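N-acyl-D-glutamate deacylase (Bordetella bronchiseptica, PDB 3GIP) hydrolyses N-acyl-D-glutamate to D-glutamate and a carboxylate, as a zinc-containing member of the amidohydrolase superfamily. Local coordinates at residues Y284-R295 and L336-M346. Numbering follows the deposited sequence.
Sequences YPGSSTILIPER and LAPAGAIYFAM. With FMT (formic acid), chain E; FMT (formic acid), chain D.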
ATOM      1  N   TYR A 284      -8.975   0.964  -9.650  1.00 11.44           N
ATOM      2  CA  TYR A 284      -9.368  -0.093 -10.584  1.00 11.76           C
ATOM      3  C   TYR A 284     -10.577  -0.848 -10.043  1.00 11.85           C
ATOM      4  O   TYR A 284     -10.727  -1.007  -8.828  1.00 11.60           O
ATOM      5  CB  TYR A 284      -8.228  -1.095 -10.786  1.00 11.03           C
ATOM      6  CG  TYR A 284      -6.921  -0.494 -11.239  1.00 11.07           C
ATOM      7  CD1 TYR A 284      -6.543  -0.504 -12.584  1.00 10.90           C
ATOM      8  CD2 TYR A 284      -6.038   0.059 -10.315  1.00 11.95           C
ATOM      9  CE1 TYR A 284      -5.311   0.018 -12.989  1.00 11.29           C
ATOM     10  CE2 TYR A 284      -4.816   0.586 -10.707  1.00 12.35           C
ATOM     11  CZ  TYR A 284      -4.453   0.562 -12.041  1.00 12.00           C
ATOM     12  OH  TYR A 284      -3.227   1.058 -12.417  1.00 13.09           O
ATOM     13  N   PRO A 285     -11.449  -1.339 -10.940  1.00 12.54           N
ATOM     14  CA  PRO A 285     -12.647  -2.081 -10.539  1.00 12.74           C
ATOM     15  C   PRO A 285     -12.447  -3.594 -10.467  1.00 12.28           C
ATOM     16  O   PRO A 285     -13.405  -4.356 -10.551  1.00 12.13           O
ATOM     17  CB  PRO A 285     -13.652  -1.689 -11.607  1.00 12.83           C
ATOM     18  CG  PRO A 285     -12.796  -1.693 -12.828  1.00 12.84           C
ATOM     19  CD  PRO A 285     -11.524  -0.975 -12.369  1.00 13.31           C
ATOM     20  N   GLY A 286     -11.194  -4.018 -10.333  1.00 12.30           N
ATOM     21  CA  GLY A 286     -10.893  -5.432 -10.223  1.00 12.64           C
ATOM     22  C   GLY A 286      -9.872  -5.620  -9.119  1.00 12.04           C
ATOM     23  O   GLY A 286      -8.975  -4.795  -8.964  1.00 11.90           O
ATOM     24  N   SER A 287     -10.016  -6.689  -8.341  1.00 12.26           N
ATOM     25  CA  SER A 287      -9.087  -6.974  -7.254  1.00 12.63           C
ATOM     26  C   SER A 287      -8.101  -8.034  -7.723  1.00 12.59           C
ATOM     27  O   SER A 287      -8.208  -8.535  -8.836  1.00 13.51           O
ATOM     28  CB  SER A 287      -9.853  -7.486  -6.033  1.00 13.09           C
ATOM     29  OG  SER A 287     -10.443  -8.749  -6.303  1.00 13.12           O
ATOM     30  N   SER A 288      -7.132  -8.375  -6.877  1.00 12.89           N
ATOM     31  CA  SER A 288      -6.164  -9.399  -7.243  1.00 11.71           C
ATOM     32  C   SER A 288      -5.556  -9.995  -5.989  1.00 13.37           C
ATOM     33  O   SER A 288      -5.059  -9.278  -5.129  1.00 13.60           O
ATOM     34  CB  SER A 288      -5.051  -8.817  -8.119  1.00 13.38           C
ATOM     35  OG  SER A 288      -4.167  -9.844  -8.555  1.00 13.17           O
ATOM     36  N   THR A 289      -5.619 -11.313  -5.880  1.00 13.89           N
ATOM     37  CA  THR A 289      -5.049 -11.993  -4.728  1.00 14.54           C
ATOM     38  C   THR A 289      -4.944 -13.469  -5.072  1.00 14.48           C
ATOM     39  O   THR A 289      -4.961 -13.836  -6.243  1.00 14.04           O
ATOM     40  CB  THR A 289      -5.921 -11.782  -3.460  1.00 16.08           C
ATOM     41  OG1 THR A 289      -5.264 -12.364  -2.326  1.00 15.81           O
ATOM     42  CG2 THR A 289      -7.295 -12.415  -3.628  1.00 15.11           C
ATOM     43  N   ILE A 290      -4.821 -14.318  -4.061  1.00 15.23           N
ATOM     44  CA  ILE A 290      -4.712 -15.744  -4.315  1.00 15.08           C
ATOM     45  C   ILE A 290      -5.968 -16.276  -4.997  1.00 14.68           C
ATOM     46  O   ILE A 290      -7.056 -15.708  -4.857  1.00 13.89           O
ATOM     47  CB  ILE A 290      -4.487 -16.514  -3.001  1.00 15.83           C
ATOM     48  CG1 ILE A 290      -5.632 -16.233  -2.025  1.00 18.40           C
ATOM     49  CG2 ILE A 290      -3.164 -16.088  -2.390  1.00 17.71           C
ATOM     50  CD1 ILE A 290      -5.549 -17.024  -0.723  1.00 19.05           C
ATOM     51  N   LEU A 291      -5.811 -17.354  -5.757  1.00 14.16           N
ATOM     52  CA  LEU A 291      -6.942 -17.963  -6.436  1.00 13.29           C
ATOM     53  C   LEU A 291      -7.780 -18.685  -5.390  1.00 15.50           C
ATOM     54  O   LEU A 291      -7.266 -19.500  -4.618  1.00 17.53           O
ATOM     55  CB  LEU A 291      -6.471 -18.954  -7.506  1.00 12.85           C
ATOM     56  CG  LEU A 291      -7.585 -19.690  -8.258  1.00 14.28           C
ATOM     57  CD1 LEU A 291      -8.477 -18.690  -8.977  1.00 13.46           C
ATOM     58  CD2 LEU A 291      -6.968 -20.654  -9.257  1.00 14.63           C
ATOM     59  N   ILE A 292      -9.071 -18.375  -5.367  1.00 15.65           N
ATOM     60  CA  ILE A 292      -9.999 -18.966  -4.410  1.00 16.54           C
ATOM     61  C   ILE A 292     -11.043 -19.787  -5.163  1.00 17.73           C
ATOM     62  O   ILE A 292     -11.935 -19.239  -5.805  1.00 17.31           O
ATOM     63  CB  ILE A 292     -10.678 -17.849  -3.591  1.00 16.47           C
ATOM     64  CG1 ILE A 292      -9.604 -17.043  -2.854  1.00 17.59           C
ATOM     65  CG2 ILE A 292     -11.676 -18.444  -2.612  1.00 17.93           C
ATOM     66  CD1 ILE A 292     -10.089 -15.724  -2.291  1.00 18.93           C
ATOM     67  N   PRO A 293     -10.936 -21.123  -5.100  1.00 17.77           N
ATOM     68  CA  PRO A 293     -11.877 -22.008  -5.791  1.00 17.75           C
ATOM     69  C   PRO A 293     -13.350 -21.748  -5.490  1.00 17.86           C
ATOM     70  O   PRO A 293     -14.209 -21.965  -6.346  1.00 18.24           O
ATOM     71  CB  PRO A 293     -11.430 -23.398  -5.345  1.00 19.27           C
ATOM     72  CG  PRO A 293      -9.955 -23.227  -5.177  1.00 19.41           C
ATOM     73  CD  PRO A 293      -9.873 -21.904  -4.443  1.00 18.35           C
ATOM     74  N   GLU A 294     -13.639 -21.278  -4.281  1.00 18.12           N
ATOM     75  CA  GLU A 294     -15.016 -21.008  -3.890  1.00 20.01           C
ATOM     76  C   GLU A 294     -15.656 -19.882  -4.700  1.00 19.15           C
ATOM     77  O   GLU A 294     -16.869 -19.679  -4.633  1.00 20.04           O
ATOM     78  CB  GLU A 294     -15.090 -20.675  -2.397  1.00 21.94           C
ATOM     79  CG  GLU A 294     -14.612 -21.798  -1.481  1.00 26.27           C
ATOM     80  CD  GLU A 294     -13.140 -21.679  -1.117  1.00 28.25           C
ATOM     81  OE1 GLU A 294     -12.291 -21.647  -2.029  1.00 27.60           O
ATOM     82  OE2 GLU A 294     -12.834 -21.617   0.093  1.00 33.56           O
ATOM     83  N   ARG A 295     -14.843 -19.155  -5.462  1.00 18.24           N
ATOM     84  CA  ARG A 295     -15.340 -18.052  -6.287  1.00 16.64           C
ATOM     85  C   ARG A 295     -15.521 -18.478  -7.741  1.00 16.67           C
ATOM     86  O   ARG A 295     -16.030 -17.712  -8.562  1.00 17.15           O
ATOM     87  CB  ARG A 295     -14.368 -16.869  -6.238  1.00 15.69           C
ATOM     88  CG  ARG A 295     -14.228 -16.212  -4.875  1.00 14.85           C
ATOM     89  CD  ARG A 295     -13.250 -15.055  -4.947  1.00 15.89           C
ATOM     90  NE  ARG A 295     -13.084 -14.374  -3.666  1.00 16.91           N
ATOM     91  CZ  ARG A 295     -12.333 -13.292  -3.493  1.00 17.61           C
ATOM     92  NH1 ARG A 295     -11.679 -12.768  -4.521  1.00 15.57           N
ATOM     93  NH2 ARG A 295     -12.232 -12.731  -2.294  1.00 17.96           N
ATOM     94  N   LEU A 336      -4.928 -25.699 -10.339  1.00 13.80           N
ATOM     95  CA  LEU A 336      -4.028 -24.569 -10.556  1.00 14.31           C
ATOM     96  C   LEU A 336      -3.296 -24.138  -9.291  1.00 15.11           C
ATOM     97  O   LEU A 336      -2.281 -23.446  -9.363  1.00 14.52           O
ATOM     98  CB  LEU A 336      -4.818 -23.374 -11.099  1.00 14.79           C
ATOM     99  CG  LEU A 336      -5.316 -23.469 -12.542  1.00 14.44           C
ATOM    100  CD1 LEU A 336      -6.367 -22.392 -12.791  1.00 15.14           C
ATOM    101  CD2 LEU A 336      -4.143 -23.317 -13.501  1.00 16.36           C
ATOM    102  N   ALA A 337      -3.811 -24.550  -8.139  1.00 15.94           N
ATOM    103  CA  ALA A 337      -3.226 -24.176  -6.856  1.00 16.97           C
ATOM    104  C   ALA A 337      -1.819 -24.711  -6.613  1.00 17.22           C
ATOM    105  O   ALA A 337      -1.505 -25.855  -6.960  1.00 17.39           O
ATOM    106  CB  ALA A 337      -4.146 -24.618  -5.725  1.00 17.32           C
ATOM    107  N   PRO A 338      -0.945 -23.880  -6.020  1.00 15.97           N
ATOM    108  CA  PRO A 338      -1.234 -22.499  -5.611  1.00 15.89           C
ATOM    109  C   PRO A 338      -1.171 -21.540  -6.792  1.00 14.60           C
ATOM    110  O   PRO A 338      -0.316 -21.675  -7.672  1.00 15.39           O
ATOM    111  CB  PRO A 338      -0.152 -22.210  -4.574  1.00 16.48           C
ATOM    112  CG  PRO A 338       0.993 -23.022  -5.061  1.00 18.57           C
ATOM    113  CD  PRO A 338       0.342 -24.326  -5.457  1.00 16.22           C
ATOM    114  N   ALA A 339      -2.073 -20.565  -6.802  1.00 15.04           N
ATOM    115  CA  ALA A 339      -2.127 -19.598  -7.889  1.00 14.25           C
ATOM    116  C   ALA A 339      -2.721 -18.277  -7.428  1.00 14.19           C
ATOM    117  O   ALA A 339      -3.127 -18.131  -6.276  1.00 14.72           O
ATOM    118  CB  ALA A 339      -2.962 -20.161  -9.035  1.00 15.67           C
ATOM    119  N   GLY A 340      -2.760 -17.318  -8.346  1.00 13.98           N
ATOM    120  CA  GLY A 340      -3.321 -16.014  -8.049  1.00 13.56           C
ATOM    121  C   GLY A 340      -4.242 -15.642  -9.193  1.00 13.29           C
ATOM    122  O   GLY A 340      -4.182 -16.254 -10.265  1.00 13.91           O
ATOM    123  N   ALA A 341      -5.096 -14.645  -8.976  1.00 13.42           N
ATOM    124  CA  ALA A 341      -6.023 -14.220 -10.016  1.00 12.97           C
ATOM    125  C   ALA A 341      -6.506 -12.795  -9.830  1.00 12.95           C
ATOM    126  O   ALA A 341      -6.314 -12.185  -8.776  1.00 16.13           O
ATOM    127  CB  ALA A 341      -7.228 -15.155 -10.045  1.00 12.90           C
ATOM    128  N   ILE A 342      -7.128 -12.272 -10.883  1.00 12.27           N
ATOM    129  CA  ILE A 342      -7.716 -10.945 -10.866  1.00 11.97           C
ATOM    130  C   ILE A 342      -9.216 -11.199 -10.896  1.00 12.24           C
ATOM    131  O   ILE A 342      -9.699 -12.055 -11.647  1.00 12.93           O
ATOM    132  CB  ILE A 342      -7.309 -10.109 -12.102  1.00 12.91           C
ATOM    133  CG1 ILE A 342      -5.826  -9.741 -12.006  1.00 12.81           C
ATOM    134  CG2 ILE A 342      -8.175  -8.847 -12.193  1.00 11.91           C
ATOM    135  CD1 ILE A 342      -5.266  -9.091 -13.248  1.00 15.27           C
ATOM    136  N   TYR A 343      -9.939 -10.465 -10.060  1.00 12.78           N
ATOM    137  CA  TYR A 343     -11.382 -10.594  -9.943  1.00 11.94           C
ATOM    138  C   TYR A 343     -12.030  -9.280 -10.363  1.00 13.38           C
ATOM    139  O   TYR A 343     -11.955  -8.287  -9.646  1.00 12.67           O
ATOM    140  CB  TYR A 343     -11.751 -10.911  -8.490  1.00 12.48           C
ATOM    141  CG  TYR A 343     -11.090 -12.163  -7.965  1.00 12.29           C
ATOM    142  CD1 TYR A 343     -11.647 -13.420  -8.196  1.00 12.65           C
ATOM    143  CD2 TYR A 343      -9.894 -12.092  -7.249  1.00 13.94           C
ATOM    144  CE1 TYR A 343     -11.033 -14.577  -7.725  1.00 14.22           C
ATOM    145  CE2 TYR A 343      -9.269 -13.248  -6.774  1.00 13.43           C
ATOM    146  CZ  TYR A 343      -9.845 -14.481  -7.013  1.00 13.97           C
ATOM    147  OH  TYR A 343      -9.241 -15.621  -6.527  1.00 14.36           O
ATOM    148  N   PHE A 344     -12.652  -9.283 -11.537  1.00 13.53           N
ATOM    149  CA  PHE A 344     -13.316  -8.094 -12.066  1.00 12.76           C
ATOM    150  C   PHE A 344     -14.706  -8.060 -11.453  1.00 14.01           C
ATOM    151  O   PHE A 344     -15.671  -8.526 -12.054  1.00 14.13           O
ATOM    152  CB  PHE A 344     -13.373  -8.206 -13.591  1.00 11.61           C
ATOM    153  CG  PHE A 344     -12.016  -8.246 -14.232  1.00 11.44           C
ATOM    154  CD1 PHE A 344     -11.256  -7.082 -14.348  1.00 11.54           C
ATOM    155  CD2 PHE A 344     -11.470  -9.450 -14.674  1.00 12.37           C
ATOM    156  CE1 PHE A 344      -9.979  -7.114 -14.892  1.00 11.12           C
ATOM    157  CE2 PHE A 344     -10.189  -9.492 -15.221  1.00 12.38           C
ATOM    158  CZ  PHE A 344      -9.441  -8.321 -15.331  1.00 11.48           C
ATOM    159  N   ALA A 345     -14.807  -7.489 -10.255  1.00 14.05           N
ATOM    160  CA  ALA A 345     -16.079  -7.492  -9.543  1.00 14.65           C
ATOM    161  C   ALA A 345     -16.579  -6.200  -8.919  1.00 13.20           C
ATOM    162  O   ALA A 345     -17.547  -6.230  -8.161  1.00 14.34           O
ATOM    163  CB  ALA A 345     -16.035  -8.581  -8.468  1.00 17.76           C
ATOM    164  N   MET A 346     -15.947  -5.071  -9.221  1.00 13.25           N
ATOM    165  CA  MET A 346     -16.392  -3.812  -8.636  1.00 12.62           C
ATOM    166  C   MET A 346     -16.948  -2.834  -9.664  1.00 13.64           C
ATOM    167  O   MET A 346     -16.780  -3.015 -10.869  1.00 13.57           O
ATOM    168  CB  MET A 346     -15.244  -3.145  -7.869  1.00 13.86           C
ATOM    169  CG  MET A 346     -14.740  -3.933  -6.657  1.00 13.67           C
ATOM    170  SD  MET A 346     -13.305  -4.981  -6.998  1.00 14.09           S
ATOM    171  CE  MET A 346     -11.982  -3.775  -6.896  1.00 13.68           C
TER
HETATM  172  C   FMT E 483     -10.196  -9.834  -3.137  1.00 18.71           C
HETATM  173  O1  FMT E 483     -10.441 -10.345  -4.203  1.00 17.66           O
HETATM  174  O2  FMT E 483     -10.422 -10.518  -2.009  1.00 18.55           O
HETATM  175  C   FMT D 482      -7.409  -6.776  -3.273  1.00 14.73           C
HETATM  176  O1  FMT D 482      -6.786  -6.979  -4.286  1.00 13.65           O
HETATM  177  O2  FMT D 482      -8.121  -5.653  -3.146  1.00 14.98           O
HETATM  178  O   HOH W   1      -4.720 -21.169  -5.227  1.00 24.35           O
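Arg295 stands its guanidinium edge-on over one face of the Tyr343 ring, a cation-pi contact with Arg295 CZ 4.4 Å from the ring centroid. The planes are 74° apart, and NH1 sits 3.2 Å above the ring centre. The arginine chain, extended from CG to NE, brings NH1 and NH2 to the two oxygens of the chain E formate, probably from the crystallisation liquor. Ser287 OG also donates to O1 of this formate, at 2.6 Å. At the far edge of the ring, Tyr343 OH donates to Ile290 O (2.8 Å) and accepts from Ile292 N (3.0 Å). These two bonds hold the hydroxyl end in place.

The tight part is the antiparallel ladder of strands 287-290 and 339-343. Ser287 pairs with Tyr343 and Thr289 with Ala341, each through two backbone bonds. Ser288 and Ile342 lie on the opposite face. Leu291 N still bonds Ala339 O (2.8 Å), but this is the solvent side: Leu291 is partly exposed, and a water joins its O to Ala339 N. Leu291 CD1 meets Ala341 CB at 3.9 Å.

Thr289 OG1 is hydrogen-bonded to Tyr190 OH. With 303-307, the strands form a small antiparallel sheet beside the zinc site of this amidohydrolase barrel. The formate held by Arg295 and Ser287 is consistent with a substrate-carboxylate site there.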